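Local structure of ECF RNA polymerase sigma factor SigK (Mycobacterium tuberculosis, 4NQW) at residues A[52-55]-A[56-60]; A[145-148]-A[149-153]. The protein probably directs RNA polymerase to specific promoters as an extracytoplasmic function sigma factor, kept inactive by an anti-sigma factor until proteolysis releases it. All coordinates share one frame; numbering follows the deposited sequence.

Contact 1 (A[52-55]-A[56-60])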
loop_
_atom_site.group_PDB
_atom_site.type_symbol
_atom_site.label_atom_id
_atom_site.label_comp_id
_atom_site.label_asym_id
_atom_site.label_seq_id
_atom_site.Cartn_x
_atom_site.Cartn_y
_atom_site.Cartn_z
ATOM N N SER A 52 5.883 -11.318 -6.747
ATOM C CA SER A 52 7.142 -11.000 -6.066
ATOM C C SER A 52 7.065 -9.677 -5.291
ATOM O O SER A 52 7.689 -9.529 -4.237
ATOM C CB SER A 52 8.309 -10.966 -7.060
ATOM O OG SER A 52 8.177 -9.890 -7.971
ATOM N N ARG A 53 6.299 -8.725 -5.814
ATOM C CA ARG A 53 6.116 -7.439 -5.144
ATOM C C ARG A 53 5.159 -7.542 -3.953
ATOM O O ARG A 53 5.388 -6.909 -2.921
ATOM C CB ARG A 53 5.648 -6.372 -6.138
ATOM C CG ARG A 53 6.761 -5.875 -7.052
ATOM C CD ARG A 53 6.354 -4.671 -7.890
ATOM N NE ARG A 53 6.158 -5.001 -9.303
ATOM C CZ ARG A 53 5.045 -5.517 -9.826
ATOM N NH1 ARG A 53 3.993 -5.789 -9.063
ATOM N NH2 ARG A 53 4.987 -5.773 -11.128
ATOM N N VAL A 54 4.097 -8.337 -4.081
ATOM C CA VAL A 54 3.169 -8.537 -2.962
ATOM C C VAL A 54 3.831 -9.357 -1.854
ATOM O O VAL A 54 3.841 -8.948 -0.691
ATOM C CB VAL A 54 1.863 -9.231 -3.397
ATOM C CG1 VAL A 54 1.009 -9.566 -2.179
ATOM C CG2 VAL A 54 1.087 -8.341 -4.355
ATOM N N TYR A 55 4.379 -10.511 -2.222
ATOM C CA TYR A 55 5.024 -11.404 -1.255
ATOM C C TYR A 55 6.192 -10.721 -0.545
ATOM O O TYR A 55 6.362 -10.873 0.665
ATOM C CB TYR A 55 5.511 -12.678 -1.944
ATOM C CG TYR A 55 6.127 -13.682 -1.002
ATOM C CD1 TYR A 55 5.339 -14.388 -0.098
ATOM C CD2 TYR A 55 7.496 -13.938 -1.021
ATOM C CE1 TYR A 55 5.898 -15.316 0.765
ATOM C CE2 TYR A 55 8.063 -14.862 -0.162
ATOM C CZ TYR A 55 7.260 -15.548 0.726
ATOM O OH TYR A 55 7.817 -16.465 1.579
ATOM N N GLY A 56 6.984 -9.971 -1.308
ATOM C CA GLY A 56 8.112 -9.224 -0.760
ATOM C C GLY A 56 7.709 -8.150 0.233
ATOM O O GLY A 56 8.394 -7.936 1.236
ATOM N N LEU A 57 6.598 -7.470 -0.040
ATOM C CA LEU A 57 6.090 -6.454 0.875
ATOM C C LEU A 57 5.612 -7.104 2.168
ATOM O O LEU A 57 5.967 -6.661 3.259
ATOM C CB LEU A 57 4.947 -5.650 0.242
ATOM C CG LEU A 57 4.272 -4.632 1.172
ATOM C CD1 LEU A 57 5.283 -3.656 1.761
ATOM C CD2 LEU A 57 3.180 -3.879 0.435
ATOM N N VAL A 58 4.810 -8.157 2.033
ATOM C CA VAL A 58 4.292 -8.886 3.188
ATOM C C VAL A 58 5.443 -9.440 4.035
ATOM O O VAL A 58 5.462 -9.251 5.254
ATOM C CB VAL A 58 3.330 -10.011 2.757
ATOM C CG1 VAL A 58 2.957 -10.892 3.939
ATOM C CG2 VAL A 58 2.072 -9.419 2.137
ATOM N N MET A 59 6.398 -10.109 3.387
ATOM C CA MET A 59 7.613 -10.579 4.068
ATOM C C MET A 59 8.283 -9.458 4.857
ATOM O O MET A 59 8.650 -9.641 6.015
ATOM C CB MET A 59 8.629 -11.167 3.071
ATOM C CG MET A 59 8.623 -12.686 2.962
ATOM S SD MET A 59 8.783 -13.555 4.541
ATOM C CE MET A 59 10.228 -12.774 5.258
ATOM N N ARG A 60 8.437 -8.303 4.220
ATOM C CA ARG A 60 9.067 -7.149 4.848
ATOM C C ARG A 60 8.352 -6.725 6.132
ATOM O O ARG A 60 9.003 -6.432 7.136
ATOM C CB ARG A 60 9.122 -5.975 3.860
ATOM C CG ARG A 60 9.746 -4.701 4.406
ATOM C CD ARG A 60 11.201 -4.900 4.809
ATOM N NE ARG A 60 11.469 -4.317 6.126
ATOM C CZ ARG A 60 12.012 -3.120 6.348
ATOM N NH1 ARG A 60 12.383 -2.327 5.343
ATOM N NH2 ARG A 60 12.195 -2.712 7.600
#
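Tyr55 and Met59, one helical turn apart, lie side by side and point the same way. Met59 CG sits over one face of the phenol ring, offset toward its rim on the hydroxyl side, and makes a CH-pi contact 4.1 Å from the ring centroid; its closest ring atom is Tyr55 CE2, at 3.8 Å. The ring gets there because Tyr55 CG stands anti to the backbone N (chi1 -177°), which lays it along the direction of the next turn. Met59 then bends at both chi2 and chi3, and Met59 SD ends oblique to the ring, 5.2 Å from its centroid, a Met-aromatic contact at an angle rather than over the face. The backbone beneath carries the same step, Met59 N donating to Tyr55 O at 2.8 Å. All of this belongs to helix 42-62 of the sigma-70 domain 2, the domain that contacts the -10 element and helps to melt the promoter. The tyrosine reaches Thr65 and Thr72 of helix 65-82 and an apolar side chain on the chain of another protein, while the methionine touches Ser68. Gly56 puts only backbone into the turn: Gly56 N bonds Ser52 O at 3.0 Å. Round the helix from the tyrosine, Val54 CG1 and Val58 CG2 meet loosely at 4.4 Å, beside the 3.0 Å bond from Val58 N to Val54 O (N-H...O 173°). Val54 also packs on Leu97 and Ala101 of helix 93-111.

Contact 2 (A[145-148]-A[149-153])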
loop_
_atom_site.group_PDB
_atom_site.type_symbol
_atom_site.label_atom_id
_atom_site.label_comp_id
_atom_site.label_asym_id
_atom_site.label_seq_id
_atom_site.Cartn_x
_atom_site.Cartn_y
_atom_site.Cartn_z
ATOM N N ARG A 145 16.845 -0.899 -7.662
ATOM C CA ARG A 145 17.937 0.013 -7.288
ATOM C C ARG A 145 17.625 1.484 -7.583
ATOM O O ARG A 145 18.176 2.376 -6.937
ATOM C CB ARG A 145 19.254 -0.404 -7.958
ATOM C CG ARG A 145 19.237 -0.408 -9.481
ATOM C CD ARG A 145 20.417 -1.154 -10.095
ATOM N NE ARG A 145 20.531 -2.549 -9.662
ATOM C CZ ARG A 145 21.253 -2.976 -8.623
ATOM N NH1 ARG A 145 21.936 -2.126 -7.859
ATOM N NH2 ARG A 145 21.281 -4.270 -8.335
ATOM N N ARG A 146 16.749 1.729 -8.555
ATOM C CA ARG A 146 16.258 3.077 -8.842
ATOM C C ARG A 146 15.482 3.630 -7.644
ATOM O O ARG A 146 15.675 4.778 -7.240
ATOM C CB ARG A 146 15.357 3.059 -10.084
ATOM C CG ARG A 146 14.959 4.433 -10.608
ATOM C CD ARG A 146 14.125 4.323 -11.877
ATOM N NE ARG A 146 12.704 4.100 -11.598
ATOM C CZ ARG A 146 11.797 5.060 -11.410
ATOM N NH1 ARG A 146 12.136 6.346 -11.460
ATOM N NH2 ARG A 146 10.532 4.732 -11.166
ATOM N N VAL A 147 14.609 2.796 -7.083
ATOM C CA VAL A 147 13.787 3.170 -5.932
ATOM C C VAL A 147 14.632 3.317 -4.668
ATOM O O VAL A 147 14.421 4.240 -3.876
ATOM C CB VAL A 147 12.667 2.131 -5.687
ATOM C CG1 VAL A 147 11.973 2.370 -4.349
ATOM C CG2 VAL A 147 11.654 2.166 -6.824
ATOM N N THR A 148 15.577 2.400 -4.483
ATOM C CA THR A 148 16.469 2.420 -3.323
ATOM C C THR A 148 17.300 3.709 -3.257
ATOM O O THR A 148 17.559 4.222 -2.167
ATOM C CB THR A 148 17.406 1.193 -3.325
ATOM O OG1 THR A 148 16.627 -0.003 -3.466
ATOM C CG2 THR A 148 18.214 1.117 -2.034
ATOM N N GLU A 149 17.710 4.226 -4.416
ATOM C CA GLU A 149 18.416 5.513 -4.487
ATOM C C GLU A 149 17.539 6.657 -3.971
ATOM O O GLU A 149 18.011 7.522 -3.235
ATOM C CB GLU A 149 18.865 5.814 -5.925
ATOM C CG GLU A 149 19.550 7.170 -6.099
ATOM C CD GLU A 149 19.998 7.451 -7.526
ATOM O OE1 GLU A 149 19.549 6.748 -8.457
ATOM O OE2 GLU A 149 20.798 8.391 -7.725
ATOM N N CYS A 150 16.270 6.658 -4.374
ATOM C CA CYS A 150 15.321 7.694 -3.959
ATOM C C CYS A 150 15.022 7.623 -2.462
ATOM O O CYS A 150 14.961 8.654 -1.795
ATOM C CB CYS A 150 14.024 7.593 -4.769
ATOM S SG CYS A 150 14.209 8.097 -6.495
ATOM N N LEU A 151 14.842 6.409 -1.944
ATOM C CA LEU A 151 14.678 6.200 -0.502
ATOM C C LEU A 151 15.916 6.646 0.281
ATOM O O LEU A 151 15.795 7.223 1.365
ATOM C CB LEU A 151 14.383 4.729 -0.200
ATOM C CG LEU A 151 12.948 4.271 -0.469
ATOM C CD1 LEU A 151 12.896 2.767 -0.691
ATOM C CD2 LEU A 151 12.033 4.679 0.675
ATOM N N LYS A 152 17.096 6.371 -0.272
ATOM C CA LYS A 152 18.362 6.790 0.339
ATOM C C LYS A 152 18.610 8.299 0.219
ATOM O O LYS A 152 19.361 8.867 1.011
ATOM C CB LYS A 152 19.538 6.025 -0.280
ATOM C CG LYS A 152 19.638 4.573 0.167
ATOM C CD LYS A 152 20.505 3.743 -0.771
ATOM C CE LYS A 152 21.972 4.142 -0.710
ATOM N NZ LYS A 152 22.751 3.536 -1.824
ATOM N N ALA A 153 17.985 8.934 -0.771
ATOM C CA ALA A 153 18.119 10.380 -0.984
ATOM C C ALA A 153 17.224 11.210 -0.056
ATOM O O ALA A 153 17.390 12.427 0.033
ATOM C CB ALA A 153 17.827 10.725 -2.438
#
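Helix 141-153 carries Cys150, whose disulfide to Cys200 ties it to helix 183-201 in the region of sigma-70 domain 4, where the cysteine also packs on Leu197 and Leu201; the contact runs along successive turns of this helix. Thr148 and the exposed Lys152 meet on one flank. The lysine chain runs back over the turn, with Lys152 CG 3.1 Å from Thr148 O and Lys152 CD 3.7 Å from the methyl CG2 of Thr148, the two side chains crossing at a slant. Thr148 can offer that methyl because CG2 is anti to its own N; this rotation (chi1 -52°) also turns the hydroxyl back along the helix, where OG1 is hydrogen-bonded to the carbonyl of Arg144. On another side Val147 CG1 and Leu151 CD1 touch at 3.8 Å, the two side chains pointing the same way and, like Thr148, packed on apolar side chains of a second protein chain. The backbone bond beneath them, Leu151 N to Val147 O, is 2.9 Å long. Cys150 N reaches Arg146 O only weakly, at 3.5 Å. Thr148 O thus accepts the Lys152 amide under a cover of aliphatic lysine carbons, so here the lysine and threonine meet through hydrocarbon, whereas Arg146, paired with Glu143 on the same helix, joins the disulfide in linking to helix 183-201 by its bond to the carbonyl of Leu201.

Contact 1 and contact 2 each lie on a single helix, one in domain 2 and the other on the helix that carries the domain 4 residue Cys150. Their centres are 18 Å apart and their nearest atoms about 8 Å, so they do not touch. Contact 1 is the more buried and central, its centre 9 Å from the centre of the chain against 16 Å for contact 2. Helix 156-167 is common to their surroundings: Arg60 pairs with Glu163 and Leu57 packs on Tyr166 and Tyr167, while Arg159 bonds the carbonyl of Lys152. Both also adjoin the second protein chain. A cadmium ion lies about 7 Å from the side chain of Tyr55.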